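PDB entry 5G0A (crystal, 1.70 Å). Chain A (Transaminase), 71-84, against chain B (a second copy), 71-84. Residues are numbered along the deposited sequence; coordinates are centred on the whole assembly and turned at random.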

# COMPACT_ATOMS: atom_id res chain seq x y z
N VAL A 71 -31.28 32.60 7.30
CA VAL A 71 -30.47 31.49 7.78
C VAL A 71 -29.98 31.79 9.20
O VAL A 71 -30.08 30.95 10.09
CB VAL A 71 -29.29 31.16 6.83
CG1 VAL A 71 -28.39 30.06 7.45
CG2 VAL A 71 -29.81 30.70 5.49
N ASN A 72 -29.44 32.99 9.40
CA ASN A 72 -28.94 33.32 10.72
C ASN A 72 -30.04 33.29 11.78
O ASN A 72 -29.82 32.79 12.86
CB ASN A 72 -28.09 34.60 10.71
CG ASN A 72 -26.73 34.37 10.09
OD1 ASN A 72 -26.49 33.35 9.44
ND2 ASN A 72 -25.81 35.33 10.28
N ALA A 73 -31.26 33.70 11.41
CA ALA A 73 -32.41 33.64 12.32
C ALA A 73 -32.76 32.20 12.65
O ALA A 73 -33.06 31.87 13.81
CB ALA A 73 -33.62 34.36 11.71
N ALA A 74 -32.67 31.32 11.65
CA ALA A 74 -32.93 29.90 11.83
C ALA A 74 -31.91 29.22 12.76
O ALA A 74 -32.28 28.36 13.59
CB ALA A 74 -32.98 29.20 10.49
N ILE A 75 -30.64 29.60 12.63
CA ILE A 75 -29.59 29.12 13.55
C ILE A 75 -29.87 29.57 14.97
O ILE A 75 -29.83 28.77 15.89
CB ILE A 75 -28.17 29.58 13.14
CG1 ILE A 75 -27.82 28.97 11.77
CG2 ILE A 75 -27.15 29.18 14.22
CD1 ILE A 75 -26.62 29.62 11.08
N LYS A 76 -30.20 30.85 15.14
CA LYS A 76 -30.56 31.38 16.46
C LYS A 76 -31.72 30.62 17.09
O LYS A 76 -31.68 30.31 18.28
CB LYS A 76 -30.83 32.89 16.39
CG LYS A 76 -29.59 33.72 16.06
CD LYS A 76 -29.90 35.22 16.10
CE LYS A 76 -28.72 36.06 15.66
NZ LYS A 76 -29.02 37.53 15.80
N GLU A 77 -32.74 30.29 16.29
CA GLU A 77 -33.85 29.48 16.78
C GLU A 77 -33.43 28.10 17.24
O GLU A 77 -33.87 27.63 18.28
CB GLU A 77 -34.95 29.32 15.73
CG GLU A 77 -35.90 30.48 15.64
CD GLU A 77 -37.09 30.20 14.73
OE1 GLU A 77 -37.41 29.01 14.48
OE2 GLU A 77 -37.71 31.18 14.26
N ALA A 78 -32.56 27.44 16.47
CA ALA A 78 -32.05 26.14 16.84
C ALA A 78 -31.30 26.21 18.18
O ALA A 78 -31.36 25.28 18.96
CB ALA A 78 -31.14 25.58 15.75
N LEU A 79 -30.61 27.31 18.41
CA LEU A 79 -29.81 27.51 19.63
C LEU A 79 -30.67 27.80 20.87
O LEU A 79 -30.17 27.92 21.98
CB LEU A 79 -28.80 28.65 19.40
CG LEU A 79 -27.65 28.34 18.43
CD1 LEU A 79 -26.91 29.61 18.04
CD2 LEU A 79 -26.68 27.30 19.01
N ASP A 80 -31.98 27.91 20.67
CA ASP A 80 -32.89 28.00 21.81
C ASP A 80 -33.29 26.61 22.26
O ASP A 80 -33.89 26.46 23.32
CB ASP A 80 -34.15 28.79 21.45
CG ASP A 80 -33.87 30.27 21.28
OD1 ASP A 80 -32.87 30.76 21.85
OD2 ASP A 80 -34.66 30.93 20.57
N ARG A 81 -32.97 25.60 21.45
CA ARG A 81 -33.33 24.21 21.74
C ARG A 81 -32.10 23.34 21.99
O ARG A 81 -32.12 22.45 22.81
CB ARG A 81 -34.16 23.63 20.60
CG ARG A 81 -35.59 24.19 20.52
CD ARG A 81 -36.29 23.72 19.25
NE ARG A 81 -36.24 22.26 19.07
CZ ARG A 81 -36.38 21.64 17.90
NH1 ARG A 81 -36.62 22.33 16.77
NH2 ARG A 81 -36.31 20.32 17.84
N TYR A 82 -31.02 23.62 21.26
CA TYR A 82 -29.82 22.77 21.31
C TYR A 82 -28.60 23.65 21.60
O TYR A 82 -28.65 24.86 21.39
CB TYR A 82 -29.64 22.02 19.97
CG TYR A 82 -30.78 21.08 19.57
CD1 TYR A 82 -30.94 19.82 20.18
CD2 TYR A 82 -31.68 21.45 18.58
CE1 TYR A 82 -31.98 18.97 19.79
CE2 TYR A 82 -32.70 20.61 18.18
CZ TYR A 82 -32.86 19.39 18.79
OH TYR A 82 -33.88 18.58 18.39
N GLY A 83 -27.48 23.09 22.08
CA GLY A 83 -27.32 21.69 22.41
C GLY A 83 -26.64 20.86 21.34
O GLY A 83 -26.32 21.35 20.24
N PHE A 84 -26.51 19.58 21.64
CA PHE A 84 -25.90 18.64 20.72
C PHE A 84 -26.42 17.24 21.02
O PHE A 84 -26.47 16.83 22.18
CB PHE A 84 -24.37 18.62 20.88
CG PHE A 84 -23.72 17.51 20.11
CD1 PHE A 84 -23.72 17.54 18.70
CD2 PHE A 84 -23.19 16.38 20.77
CE1 PHE A 84 -23.18 16.49 17.98
CE2 PHE A 84 -22.64 15.34 20.04
CZ PHE A 84 -22.62 15.40 18.66
N VAL B 71 -22.45 30.48 25.94
CA VAL B 71 -21.91 30.05 24.64
C VAL B 71 -22.89 30.35 23.53
O VAL B 71 -22.53 30.93 22.51
CB VAL B 71 -21.52 28.56 24.63
CG1 VAL B 71 -21.17 28.10 23.22
CG2 VAL B 71 -20.32 28.36 25.55
N ASN B 72 -24.15 30.00 23.74
CA ASN B 72 -25.13 30.23 22.69
C ASN B 72 -25.35 31.72 22.40
O ASN B 72 -25.49 32.11 21.23
CB ASN B 72 -26.42 29.46 23.00
CG ASN B 72 -26.28 27.97 22.72
OD1 ASN B 72 -25.16 27.46 22.56
ND2 ASN B 72 -27.41 27.27 22.62
N ALA B 73 -25.34 32.56 23.45
CA ALA B 73 -25.37 34.02 23.24
C ALA B 73 -24.16 34.49 22.42
O ALA B 73 -24.30 35.35 21.53
CB ALA B 73 -25.45 34.77 24.56
N ALA B 74 -22.99 33.92 22.71
CA ALA B 74 -21.78 34.28 21.98
C ALA B 74 -21.90 33.89 20.49
O ALA B 74 -21.47 34.63 19.63
CB ALA B 74 -20.56 33.63 22.60
N ILE B 75 -22.46 32.72 20.21
CA ILE B 75 -22.68 32.34 18.82
C ILE B 75 -23.66 33.28 18.14
O ILE B 75 -23.44 33.68 17.00
CB ILE B 75 -23.15 30.88 18.69
CG1 ILE B 75 -22.06 29.93 19.22
CG2 ILE B 75 -23.42 30.52 17.23
CD1 ILE B 75 -22.59 28.53 19.51
N LYS B 76 -24.74 33.63 18.84
CA LYS B 76 -25.72 34.55 18.25
C LYS B 76 -25.05 35.90 17.94
O LYS B 76 -25.34 36.51 16.91
CB LYS B 76 -26.93 34.74 19.17
CG LYS B 76 -27.82 33.52 19.28
CD LYS B 76 -28.99 33.79 20.25
CE LYS B 76 -29.84 32.54 20.43
NZ LYS B 76 -30.97 32.74 21.39
N GLU B 77 -24.17 36.36 18.82
CA GLU B 77 -23.40 37.58 18.60
C GLU B 77 -22.52 37.52 17.35
O GLU B 77 -22.47 38.46 16.58
CB GLU B 77 -22.54 37.95 19.81
CG GLU B 77 -23.18 38.89 20.82
CD GLU B 77 -22.17 39.85 21.44
OE1 GLU B 77 -20.95 39.60 21.36
OE2 GLU B 77 -22.59 40.89 21.99
N ALA B 78 -21.79 36.42 17.16
CA ALA B 78 -20.93 36.28 15.98
C ALA B 78 -21.73 36.36 14.67
O ALA B 78 -21.23 36.80 13.64
CB ALA B 78 -20.17 34.96 16.03
N LEU B 79 -22.96 35.86 14.72
CA LEU B 79 -23.86 35.89 13.57
C LEU B 79 -24.35 37.31 13.19
O LEU B 79 -24.94 37.49 12.12
CB LEU B 79 -25.05 34.97 13.81
CG LEU B 79 -24.78 33.45 13.84
CD1 LEU B 79 -25.98 32.74 14.47
CD2 LEU B 79 -24.43 32.84 12.48
N ASP B 80 -24.10 38.31 14.04
CA ASP B 80 -24.29 39.72 13.63
C ASP B 80 -23.26 40.14 12.61
O ASP B 80 -23.47 41.10 11.84
CB ASP B 80 -24.16 40.66 14.84
CG ASP B 80 -25.33 40.59 15.80
OD1 ASP B 80 -26.41 40.08 15.41
OD2 ASP B 80 -25.17 41.06 16.94
N ARG B 81 -22.12 39.43 12.59
CA ARG B 81 -21.00 39.82 11.73
C ARG B 81 -20.73 38.86 10.57
O ARG B 81 -20.35 39.28 9.48
CB ARG B 81 -19.73 39.98 12.57
CG ARG B 81 -19.72 41.24 13.45
CD ARG B 81 -18.66 41.12 14.54
NE ARG B 81 -17.35 40.95 13.92
CZ ARG B 81 -16.30 40.39 14.50
NH1 ARG B 81 -16.35 39.93 15.75
NH2 ARG B 81 -15.18 40.29 13.81
N TYR B 82 -20.91 37.56 10.84
CA TYR B 82 -20.59 36.51 9.89
C TYR B 82 -21.83 35.63 9.62
O TYR B 82 -22.69 35.53 10.49
CB TYR B 82 -19.46 35.66 10.49
CG TYR B 82 -18.18 36.42 10.76
CD1 TYR B 82 -17.36 36.85 9.70
CD2 TYR B 82 -17.76 36.66 12.07
CE1 TYR B 82 -16.17 37.53 9.93
CE2 TYR B 82 -16.57 37.33 12.32
CZ TYR B 82 -15.78 37.77 11.26
OH TYR B 82 -14.59 38.43 11.51
N GLY B 83 -21.93 34.97 8.46
CA GLY B 83 -20.94 35.00 7.38
C GLY B 83 -19.93 33.87 7.44
O GLY B 83 -19.93 33.02 8.35
N PHE B 84 -19.05 33.87 6.44
CA PHE B 84 -18.01 32.86 6.36
C PHE B 84 -16.78 33.43 5.66
O PHE B 84 -16.91 34.05 4.60
CB PHE B 84 -18.51 31.65 5.56
CG PHE B 84 -17.40 30.69 5.20
CD1 PHE B 84 -16.82 29.92 6.21
CD2 PHE B 84 -16.90 30.63 3.90
CE1 PHE B 84 -15.75 29.07 5.92
CE2 PHE B 84 -15.81 29.77 3.61
CZ PHE B 84 -15.26 29.00 4.63
O HOH W 1 -24.34 33.06 8.24
O HOH W 2 -28.15 37.49 12.67
O HOH W 3 -25.03 24.80 22.17

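The shortest direct polar contact between the stretches is a salt bridge, B:Lys76 NZ to A:Asp80 OD1 at 2.8 Å, in which the ammonium also donates a hydrogen bond. The CA-to-CB bond of A:Asp80 points away from chain B, yet its carboxylate comes back within reach of an almost fully extended lysine. The reciprocal bridge is long: A:Lys76 NZ lies 3.7 Å from B:Asp80 OD1. That lysine end has a second tie, through water 2, which accepts a weak hydrogen bond from A:Lys76 NZ (3.2 Å) and donates to B:Leu79 O (3.3 Å). Here the two copies differ, one bridge short and the other long.

The asparagines keep the symmetry far better. Each is buried, points toward the partner, and uses its amide nitrogen twice. A:Asn72 ND2 donates to B:Leu79 O (3.0 Å) and B:Tyr82 O (3.1 Å); B:Asn72 ND2 donates to A:Leu79 O (2.9 Å) and A:Tyr82 O (3.0 Å). The acceptors are backbone carbonyls, so the carboxamide reads main-chain shape rather than side-chain identity. Its other end is also satisfied: water 1 donates to A:Asn72 OD1 (2.5 Å) and accepts from B:Gly83 N (3.1 Å), while water 3 donates to B:Asn72 OD1 (2.7 Å) and accepts from A:Gly83 N (3.0 Å). One primary amide, with one water, thus answers two carbonyls and an NH.

The receiving turn is built within each chain. A:Tyr82 N bonds to A:Ala78 O and B:Tyr82 N to B:Ala78 O, both at 2.9 Å, and a cis peptide bond then leads into A:Gly83 and B:Gly83. The positive phi there favours glycine, and a CB would be crowded by the CB of the preceding tyrosine.

The backbones run antiparallel about a local twofold. The CA atoms of A:Lys76 and B:Lys76 are 6.1 Å apart at the centre, with A:Asn72 opposite B:Leu79 (CA to CA 6.4 Å) and A:Leu79 opposite B:Asn72 (CA to CA 6.2 Å). At the middle the lysines meet through their aliphatic parts, A:Lys76 CG to B:Lys76 CG at 3.7 Å, so the alkyl chains meet near the axis while the ammonium groups, A:Lys76 NZ and B:Lys76 NZ, stand 7.6 Å apart, each facing a different aspartate.

Leucine and isoleucine form the apolar pairs. A:Leu79 CD1 rests 3.7 Å from B:Ile75 CG2, and B:Leu79 CD1 lies 3.8 Å from A:Ile75 CG2. The rule is economical: residues 72, 75, 76 and 79, spaced three, one and three apart, carry most of the 569 Å² buried.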